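Local coordinates for type I site-specific restriction-modification system, R (Restriction) subunit (Vibrio vulnificus, PDB 3H1T), which probably couples ATP binding and hydrolysis to DNA translocation and cleavage, as the restriction (R) subunit of a type I restriction-modification enzyme, at residues C518-L523 / N553-T558; T442-V447 / P500-T505; D301-I306 / E327-A332. One frame throughout, in Å; residues are numbered along the deposited sequence.

Overall arrangement
Contacts 1 and 2 belong to the second helicase lobe and contact 3 to the first. The two lobes have parallel sheet cores with the same strand order, as expected for the paired RecA-like domains of superfamily 2 motors. Contacts 1 and 2 have centres 9 Å apart and share a sheet: strand 441-446 lies between 502-505 and 518-524, and V522 joins them, its N lying 2.9 Å from I443 O and its O 2.8 Å from F445 N. Contact 3 is remote, its centre 42 Å from that of contact 1, with about 28 Å between its nearest atoms and those of contact 2. In relatives, ATP binds between such lobes.

Contact 1. Residues C518-L523 / N553-T558; sequences CKNVVL and NIIDYT
A beta-alpha-beta crossover joins N520-L523 to N553-D556: strand 518-524 leads through helix 530-537 into strand 552-556, and the two strands run parallel at 20°. Their backbones are tied by alternating bonds, from N553 N to K519 O (3.0 Å), through V521 N to N553 O (2.8 Å), to Y557 N and L523 O, where strand 552-556 has already ended.

On one face, the side chains of N520 and N553 lie side by side and point the same way. N553 ND2 gives its hydrogen to N520 OD1 at 2.9 Å, almost straight on to the C=O, with the amide planes 36° apart. Asparagine suits this buried pair because each amide both gives and accepts: N520 ND2 goes on to T442 OG1, while N553 OD1 takes a weak bond from H377. Further along this face V522 CG1, anti to the backbone N (chi1 -171°), touches the edge of the Y557 ring, 3.6 Å from CE2. F425 stacks on that ring, and Y557 OH bonds to H428 ND1.

On the other face, with V521, I554 and D556, L523 packs on F533 and I536, and its CD1 rests 3.6 Å from D556 OD1. That oxygen is gripped twice from two residues further on, by T558 OG1 (2.6 Å) on the syn side and by T558 N (3.1 Å) from above the carboxylate plane. This Asx turn ends the strand, and the whole is the parallel beta-alpha-beta crossover, helix packed on one face of the sheet, found in RecA-like helicase lobes.

Contact 2. Residues T442-V447 / P500-T505; sequences TIVFCV and PVILTT
F445 has CG anti to its carbonyl carbon (chi1 -69°), while T505 holds OG1 anti to its backbone N (chi1 -173°), which leaves CG2 between N and carbonyl carbon. Paired in register, the two side chains lie side by side, and T505 CG2 is the branch that comes 3.6 Å from F445 CD1. The two residues sit at the end of a parallel pair in the core of the second RecA-like lobe: strand 441-446 probably corresponds to helicase motif IV, and strand 502-505 probably leads into motif V.

Threonine suits this place because its methyl packs against the phenyl while OG1 bonds to V477 O, just beyond the neighbouring strand 474-476, so a buried hydroxyl is satisfied. At the far end I502 lies alongside T442, its CD1 3.6 Å from T442 CB, and its CG2 touches V444 CG2 at 3.9 Å. These beta-branched residues pack compactly on the face covered by helix 422-436, where M433 touches both T442 and I502 and L429 touches V444.

The strands diverge by only 18°, and five backbone bonds join them in regular alternation. T442 N meets V501 O at 2.6 Å, and V444 N meets L503 O at 2.8 Å. T504 OG1 bonds to A452 O, in the first turn of helix 449-462. The series closes where C446 N donates to T505 O at 2.8 Å. C446 CB lies 3.5 Å from T505 O.

Contact 3. Residues D301-I306 / E327-A332; sequences DFFDLI and EYFEPA
F329 O accepts from A332 N at 3.0 Å, closing a tight turn of type VI with cis proline P331 at its third position; both end residues then press their side chains on segment 301-306. Proline suits this corner because it accepts the cis peptide that folds the chain back on itself.

The main contact is a T-shaped aromatic pair. The edge of F303 faces the ring of F329, with planes at 87° and centroids 4.9 Å apart, and F303 CE1 comes 3.4 Å from F329 CZ. With CG anti to the carbonyl carbon (chi1 -51°), the F303 ring turns its CD1-CE1 edge to F329. The F303 ring is itself sandwiched, with F302 CD2 over the centre of one face and I306 CD1 near the rim of the other. On F329, the face away from F303 lies under Y328 CD1.

A332 brings only a methyl, and its small size allows a close fit: CB sits 3.3 Å from F303 O and 4.2 Å from I306 CG1. I306 CD1 also reaches F329 CD2 at 4.3 Å, so the two segments share one apolar patch.

The D304 carboxylate accepts from the backbone N of R237 and of R229. F303 and I306 rest on L239 of strand 238-242. The turn carries the chain from helix 323-328 into strand 333-338, which pairs with strand 305-308, the strand that runs on into the DECH sequence of motif II.

Contact 1. Residues C518-L523 / N553-T558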
loop_
_atom_site.group_PDB
_atom_site.type_symbol
_atom_site.label_atom_id
_atom_site.label_comp_id
_atom_site.label_asym_id
_atom_site.label_seq_id
_atom_site.Cartn_x
_atom_site.Cartn_y
_atom_site.Cartn_z
ATOM N N CYS A 518 3.986 2.005 -16.183
ATOM C CA CYS A 518 4.223 3.440 -16.298
ATOM C C CYS A 518 5.642 3.695 -15.772
ATOM O O CYS A 518 5.961 3.370 -14.622
ATOM C CB CYS A 518 3.199 4.229 -15.471
ATOM S SG CYS A 518 3.409 6.028 -15.564
ATOM N N LYS A 519 6.478 4.297 -16.614
ATOM C CA LYS A 519 7.864 4.546 -16.259
ATOM C C LYS A 519 8.236 6.005 -16.008
ATOM O O LYS A 519 9.277 6.272 -15.415
ATOM C CB LYS A 519 8.781 3.954 -17.336
ATOM C CG LYS A 519 8.669 2.434 -17.482
ATOM C CD LYS A 519 9.623 1.910 -18.556
ATOM C CE LYS A 519 9.803 0.397 -18.491
ATOM N NZ LYS A 519 11.151 0.005 -19.011
ATOM N N ASN A 520 7.405 6.941 -16.466
ATOM C CA ASN A 520 7.661 8.371 -16.257
ATOM C C ASN A 520 6.422 9.067 -15.728
ATOM O O ASN A 520 5.349 8.943 -16.295
ATOM C CB ASN A 520 8.060 9.100 -17.554
ATOM C CG ASN A 520 9.358 8.606 -18.152
ATOM O OD1 ASN A 520 10.334 8.350 -17.446
ATOM N ND2 ASN A 520 9.385 8.504 -19.475
ATOM N N VAL A 521 6.575 9.807 -14.642
ATOM C CA VAL A 521 5.470 10.556 -14.063
ATOM C C VAL A 521 5.884 12.017 -14.195
ATOM O O VAL A 521 6.861 12.451 -13.584
ATOM C CB VAL A 521 5.249 10.173 -12.575
ATOM C CG1 VAL A 521 4.310 11.180 -11.911
ATOM C CG2 VAL A 521 4.633 8.771 -12.471
ATOM N N VAL A 522 5.145 12.780 -14.993
ATOM C CA VAL A 522 5.492 14.173 -15.249
ATOM C C VAL A 522 4.596 15.270 -14.653
ATOM O O VAL A 522 3.382 15.284 -14.858
ATOM C CB VAL A 522 5.595 14.392 -16.777
ATOM C CG1 VAL A 522 6.170 15.759 -17.076
ATOM C CG2 VAL A 522 6.468 13.295 -17.395
ATOM N N LEU A 523 5.214 16.211 -13.953
ATOM C CA LEU A 523 4.497 17.312 -13.307
ATOM C C LEU A 523 4.517 18.647 -14.071
ATOM O O LEU A 523 5.563 19.283 -14.208
ATOM C CB LEU A 523 5.077 17.542 -11.907
ATOM C CG LEU A 523 4.941 16.447 -10.858
ATOM C CD1 LEU A 523 5.635 16.887 -9.574
ATOM C CD2 LEU A 523 3.477 16.188 -10.587
ATOM N N ASN A 553 10.765 7.398 -13.065
ATOM C CA ASN A 553 11.225 8.784 -13.002
ATOM C C ASN A 553 10.096 9.746 -12.706
ATOM O O ASN A 553 8.971 9.544 -13.138
ATOM C CB ASN A 553 11.829 9.229 -14.350
ATOM C CG ASN A 553 12.922 8.342 -14.828
ATOM O OD1 ASN A 553 14.027 8.364 -14.291
ATOM N ND2 ASN A 553 12.631 7.538 -15.839
ATOM N N ILE A 554 10.418 10.797 -11.968
ATOM C CA ILE A 554 9.471 11.853 -11.683
ATOM C C ILE A 554 10.133 13.115 -12.221
ATOM O O ILE A 554 11.080 13.627 -11.624
ATOM C CB ILE A 554 9.219 12.026 -10.183
ATOM C CG1 ILE A 554 8.438 10.824 -9.628
ATOM C CG2 ILE A 554 8.438 13.301 -9.939
ATOM C CD1 ILE A 554 8.215 10.910 -8.094
ATOM N N ILE A 555 9.685 13.567 -13.387
ATOM C CA ILE A 555 10.216 14.779 -13.995
ATOM C C ILE A 555 9.322 15.924 -13.496
ATOM O O ILE A 555 8.114 15.938 -13.745
ATOM C CB ILE A 555 10.178 14.695 -15.538
ATOM C CG1 ILE A 555 11.094 13.584 -16.058
ATOM C CG2 ILE A 555 10.665 15.988 -16.130
ATOM C CD1 ILE A 555 10.577 12.174 -15.847
ATOM N N ASP A 556 9.919 16.861 -12.760
ATOM C CA ASP A 556 9.201 17.999 -12.161
ATOM C C ASP A 556 9.474 19.341 -12.858
ATOM O O ASP A 556 10.555 19.924 -12.704
ATOM C CB ASP A 556 9.604 18.107 -10.680
ATOM C CG ASP A 556 8.696 19.023 -9.877
ATOM O OD1 ASP A 556 7.786 19.647 -10.458
ATOM O OD2 ASP A 556 8.897 19.120 -8.650
ATOM N N TYR A 557 8.485 19.843 -13.596
ATOM C CA TYR A 557 8.607 21.109 -14.325
ATOM C C TYR A 557 8.054 22.288 -13.544
ATOM O O TYR A 557 8.179 23.434 -13.979
ATOM C CB TYR A 557 7.878 21.009 -15.671
ATOM C CG TYR A 557 8.600 20.141 -16.678
ATOM C CD1 TYR A 557 9.803 20.563 -17.246
ATOM C CD2 TYR A 557 8.096 18.889 -17.044
ATOM C CE1 TYR A 557 10.488 19.764 -18.144
ATOM C CE2 TYR A 557 8.784 18.072 -17.946
ATOM C CZ TYR A 557 9.979 18.520 -18.490
ATOM O OH TYR A 557 10.657 17.739 -19.382
ATOM N N THR A 558 7.433 22.012 -12.403
ATOM C CA THR A 558 6.886 23.077 -11.580
ATOM C C THR A 558 8.035 23.813 -10.895
ATOM O O THR A 558 7.928 24.999 -10.577
ATOM C CB THR A 558 5.931 22.517 -10.487
ATOM O OG1 THR A 558 6.691 21.823 -9.489
ATOM C CG2 THR A 558 4.940 21.546 -11.101
#

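Contact 2. Residues T442-V447 / P500-T505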
loop_
_atom_site.group_PDB
_atom_site.type_symbol
_atom_site.label_atom_id
_atom_site.label_comp_id
_atom_site.label_asym_id
_atom_site.label_seq_id
_atom_site.Cartn_x
_atom_site.Cartn_y
_atom_site.Cartn_z
ATOM N N THR A 442 4.404 7.078 -20.309
ATOM C CA THR A 442 4.461 8.321 -19.538
ATOM C C THR A 442 3.113 9.009 -19.323
ATOM O O THR A 442 2.247 8.955 -20.188
ATOM C CB THR A 442 5.377 9.324 -20.269
ATOM O OG1 THR A 442 6.666 8.732 -20.459
ATOM C CG2 THR A 442 5.504 10.617 -19.489
ATOM N N ILE A 443 2.952 9.678 -18.186
ATOM C CA ILE A 443 1.722 10.407 -17.876
ATOM C C ILE A 443 2.106 11.836 -17.526
ATOM O O ILE A 443 2.961 12.054 -16.675
ATOM C CB ILE A 443 0.954 9.802 -16.658
ATOM C CG1 ILE A 443 0.554 8.352 -16.937
ATOM C CG2 ILE A 443 -0.339 10.600 -16.406
ATOM C CD1 ILE A 443 -0.071 7.658 -15.747
ATOM N N VAL A 444 1.485 12.819 -18.164
ATOM C CA VAL A 444 1.818 14.213 -17.878
ATOM C C VAL A 444 0.643 14.943 -17.255
ATOM O O VAL A 444 -0.407 15.090 -17.870
ATOM C CB VAL A 444 2.258 14.964 -19.173
ATOM C CG1 VAL A 444 2.718 16.397 -18.841
ATOM C CG2 VAL A 444 3.373 14.211 -19.848
ATOM N N PHE A 445 0.832 15.403 -16.028
ATOM C CA PHE A 445 -0.222 16.099 -15.311
ATOM C C PHE A 445 -0.190 17.600 -15.554
ATOM O O PHE A 445 0.672 18.313 -15.033
ATOM C CB PHE A 445 -0.106 15.794 -13.822
ATOM C CG PHE A 445 -0.437 14.375 -13.481
ATOM C CD1 PHE A 445 -1.754 13.989 -13.270
ATOM C CD2 PHE A 445 0.561 13.406 -13.449
ATOM C CE1 PHE A 445 -2.080 12.655 -13.036
ATOM C CE2 PHE A 445 0.245 12.066 -13.212
ATOM C CZ PHE A 445 -1.082 11.692 -13.005
ATOM N N CYS A 446 -1.157 18.079 -16.327
ATOM C CA CYS A 446 -1.237 19.490 -16.677
ATOM C C CYS A 446 -2.200 20.293 -15.807
ATOM O O CYS A 446 -2.924 19.739 -14.972
ATOM C CB CYS A 446 -1.620 19.612 -18.151
ATOM S SG CYS A 446 -0.541 18.584 -19.229
ATOM N N VAL A 447 -2.203 21.606 -16.012
ATOM C CA VAL A 447 -3.042 22.537 -15.260
ATOM C C VAL A 447 -4.553 22.343 -15.425
ATOM O O VAL A 447 -5.276 22.284 -14.439
ATOM C CB VAL A 447 -2.663 23.985 -15.616
ATOM C CG1 VAL A 447 -3.512 24.959 -14.825
ATOM C CG2 VAL A 447 -1.176 24.196 -15.326
ATOM N N PRO A 500 -1.053 4.043 -26.452
ATOM C CA PRO A 500 -0.338 5.320 -26.331
ATOM C C PRO A 500 0.885 5.206 -25.439
ATOM O O PRO A 500 0.950 4.349 -24.554
ATOM C CB PRO A 500 -1.384 6.247 -25.709
ATOM C CG PRO A 500 -2.684 5.651 -26.145
ATOM C CD PRO A 500 -2.418 4.183 -25.920
ATOM N N VAL A 501 1.865 6.063 -25.664
ATOM C CA VAL A 501 3.043 6.049 -24.833
ATOM C C VAL A 501 2.880 7.155 -23.786
ATOM O O VAL A 501 3.184 6.965 -22.613
ATOM C CB VAL A 501 4.300 6.277 -25.683
ATOM C CG1 VAL A 501 5.528 6.281 -24.801
ATOM C CG2 VAL A 501 4.404 5.190 -26.724
ATOM N N ILE A 502 2.344 8.292 -24.222
ATOM C CA ILE A 502 2.130 9.450 -23.371
ATOM C C ILE A 502 0.667 9.809 -23.220
ATOM O O ILE A 502 -0.033 9.972 -24.213
ATOM C CB ILE A 502 2.749 10.742 -23.954
ATOM C CG1 ILE A 502 4.059 10.443 -24.689
ATOM C CG2 ILE A 502 2.922 11.752 -22.838
ATOM C CD1 ILE A 502 5.136 10.016 -23.814
ATOM N N LEU A 503 0.204 9.950 -21.988
ATOM C CA LEU A 503 -1.164 10.367 -21.744
ATOM C C LEU A 503 -1.070 11.720 -21.044
ATOM O O LEU A 503 -0.233 11.905 -20.158
ATOM C CB LEU A 503 -1.907 9.400 -20.812
ATOM C CG LEU A 503 -2.331 7.979 -21.208
ATOM C CD1 LEU A 503 -3.178 7.387 -20.071
ATOM C CD2 LEU A 503 -3.136 8.019 -22.490
ATOM N N THR A 504 -1.891 12.676 -21.452
ATOM C CA THR A 504 -1.893 13.969 -20.793
ATOM C C THR A 504 -3.253 14.031 -20.107
ATOM O O THR A 504 -4.243 13.480 -20.607
ATOM C CB THR A 504 -1.758 15.135 -21.785
ATOM O OG1 THR A 504 -2.897 15.161 -22.647
ATOM C CG2 THR A 504 -0.511 14.966 -22.628
ATOM N N THR A 505 -3.292 14.676 -18.954
ATOM C CA THR A 505 -4.519 14.802 -18.206
ATOM C C THR A 505 -4.328 16.004 -17.287
ATOM O O THR A 505 -3.324 16.705 -17.371
ATOM C CB THR A 505 -4.734 13.540 -17.353
ATOM O OG1 THR A 505 -6.014 13.588 -16.729
ATOM C CG2 THR A 505 -3.661 13.457 -16.289
#

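Contact 3. Residues D301-I306 / E327-A332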
loop_
_atom_site.group_PDB
_atom_site.type_symbol
_atom_site.label_atom_id
_atom_site.label_comp_id
_atom_site.label_asym_id
_atom_site.label_seq_id
_atom_site.Cartn_x
_atom_site.Cartn_y
_atom_site.Cartn_z
ATOM N N ASP A 301 -29.552 0.872 11.591
ATOM C CA ASP A 301 -28.918 -0.350 12.060
ATOM C C ASP A 301 -28.977 -1.511 11.082
ATOM O O ASP A 301 -29.006 -2.676 11.498
ATOM C CB ASP A 301 -29.553 -0.764 13.385
ATOM C CG ASP A 301 -31.059 -0.946 13.275
ATOM O OD1 ASP A 301 -31.735 -0.043 12.724
ATOM O OD2 ASP A 301 -31.569 -1.985 13.751
ATOM N N PHE A 302 -28.988 -1.213 9.788
ATOM C CA PHE A 302 -29.022 -2.284 8.797
ATOM C C PHE A 302 -27.690 -3.028 8.871
ATOM O O PHE A 302 -27.632 -4.174 9.334
ATOM C CB PHE A 302 -29.228 -1.713 7.390
ATOM C CG PHE A 302 -29.497 -2.759 6.336
ATOM C CD1 PHE A 302 -30.626 -3.570 6.417
ATOM C CD2 PHE A 302 -28.627 -2.929 5.256
ATOM C CE1 PHE A 302 -30.887 -4.531 5.434
ATOM C CE2 PHE A 302 -28.873 -3.888 4.267
ATOM C CZ PHE A 302 -30.002 -4.690 4.353
ATOM N N PHE A 303 -26.618 -2.354 8.443
ATOM C CA PHE A 303 -25.260 -2.918 8.415
ATOM C C PHE A 303 -24.568 -3.122 9.765
ATOM O O PHE A 303 -24.785 -2.374 10.721
ATOM C CB PHE A 303 -24.346 -2.035 7.564
ATOM C CG PHE A 303 -24.888 -1.716 6.206
ATOM C CD1 PHE A 303 -25.688 -0.601 6.019
ATOM C CD2 PHE A 303 -24.571 -2.508 5.107
ATOM C CE1 PHE A 303 -26.169 -0.268 4.754
ATOM C CE2 PHE A 303 -25.045 -2.183 3.835
ATOM C CZ PHE A 303 -25.847 -1.055 3.661
ATOM N N ASP A 304 -23.714 -4.139 9.828
ATOM C CA ASP A 304 -22.955 -4.410 11.045
ATOM C C ASP A 304 -21.579 -3.769 10.850
ATOM O O ASP A 304 -20.887 -3.397 11.812
ATOM C CB ASP A 304 -22.777 -5.919 11.256
ATOM C CG ASP A 304 -24.102 -6.661 11.357
ATOM O OD1 ASP A 304 -24.758 -6.867 10.313
ATOM O OD2 ASP A 304 -24.482 -7.044 12.484
ATOM N N LEU A 305 -21.207 -3.642 9.583
ATOM C CA LEU A 305 -19.920 -3.105 9.202
ATOM C C LEU A 305 -19.930 -2.389 7.860
ATOM O O LEU A 305 -20.635 -2.778 6.926
ATOM C CB LEU A 305 -18.901 -4.239 9.130
ATOM C CG LEU A 305 -17.483 -3.825 8.735
ATOM C CD1 LEU A 305 -16.908 -2.991 9.863
ATOM C CD2 LEU A 305 -16.614 -5.060 8.486
ATOM N N ILE A 306 -19.126 -1.337 7.791
ATOM C CA ILE A 306 -18.957 -0.543 6.593
ATOM C C ILE A 306 -17.461 -0.313 6.397
ATOM O O ILE A 306 -16.764 0.094 7.332
ATOM C CB ILE A 306 -19.619 0.828 6.737
ATOM C CG1 ILE A 306 -21.130 0.667 6.956
ATOM C CG2 ILE A 306 -19.298 1.682 5.502
ATOM C CD1 ILE A 306 -21.979 1.191 5.828
ATOM N N GLU A 327 -22.401 9.159 9.306
ATOM C CA GLU A 327 -23.068 9.594 10.533
ATOM C C GLU A 327 -24.520 9.110 10.551
ATOM O O GLU A 327 -25.168 9.104 11.600
ATOM C CB GLU A 327 -22.980 11.126 10.733
ATOM C CG GLU A 327 -23.463 11.997 9.581
ATOM C CD GLU A 327 -22.771 13.374 9.563
ATOM O OE1 GLU A 327 -21.624 13.466 10.073
ATOM O OE2 GLU A 327 -23.351 14.357 9.030
ATOM N N TYR A 328 -25.027 8.700 9.391
ATOM C CA TYR A 328 -26.385 8.178 9.320
ATOM C C TYR A 328 -26.325 6.714 9.714
ATOM O O TYR A 328 -27.225 6.199 10.367
ATOM C CB TYR A 328 -26.970 8.260 7.899
ATOM C CG TYR A 328 -28.257 7.460 7.719
ATOM C CD1 TYR A 328 -28.228 6.089 7.431
ATOM C CD2 TYR A 328 -29.504 8.069 7.869
ATOM C CE1 TYR A 328 -29.414 5.348 7.294
ATOM C CE2 TYR A 328 -30.699 7.336 7.736
ATOM C CZ TYR A 328 -30.645 5.985 7.448
ATOM O OH TYR A 328 -31.817 5.278 7.302
ATOM N N PHE A 329 -25.249 6.048 9.315
ATOM C CA PHE A 329 -25.118 4.639 9.601
ATOM C C PHE A 329 -24.411 4.247 10.877
ATOM O O PHE A 329 -23.713 3.242 10.917
ATOM C CB PHE A 329 -24.496 3.917 8.406
ATOM C CG PHE A 329 -25.484 3.571 7.335
ATOM C CD1 PHE A 329 -26.643 2.860 7.658
ATOM C CD2 PHE A 329 -25.250 3.916 6.003
ATOM C CE1 PHE A 329 -27.552 2.494 6.682
ATOM C CE2 PHE A 329 -26.157 3.552 5.019
ATOM C CZ PHE A 329 -27.308 2.842 5.357
ATOM N N GLU A 330 -24.540 5.066 11.911
ATOM C CA GLU A 330 -24.001 4.690 13.209
ATOM C C GLU A 330 -25.202 3.827 13.610
ATOM O O GLU A 330 -26.311 4.073 13.137
ATOM C CB GLU A 330 -23.908 5.894 14.158
ATOM C CG GLU A 330 -23.717 5.492 15.623
ATOM C CD GLU A 330 -23.432 6.687 16.528
ATOM O OE1 GLU A 330 -23.001 7.749 16.020
ATOM O OE2 GLU A 330 -23.630 6.560 17.757
ATOM N N PRO A 331 -25.015 2.809 14.459
ATOM C CA PRO A 331 -23.799 2.361 15.137
ATOM C C PRO A 331 -23.097 1.240 14.373
ATOM O O PRO A 331 -22.551 0.317 14.987
ATOM C CB PRO A 331 -24.311 1.861 16.500
ATOM C CG PRO A 331 -25.878 2.006 16.428
ATOM C CD PRO A 331 -26.178 2.067 14.964
ATOM N N ALA A 332 -23.112 1.288 13.047
ATOM C CA ALA A 332 -22.436 0.233 12.296
ATOM C C ALA A 332 -20.939 0.432 12.489
ATOM O O ALA A 332 -20.453 1.569 12.459
ATOM C CB ALA A 332 -22.798 0.317 10.810
#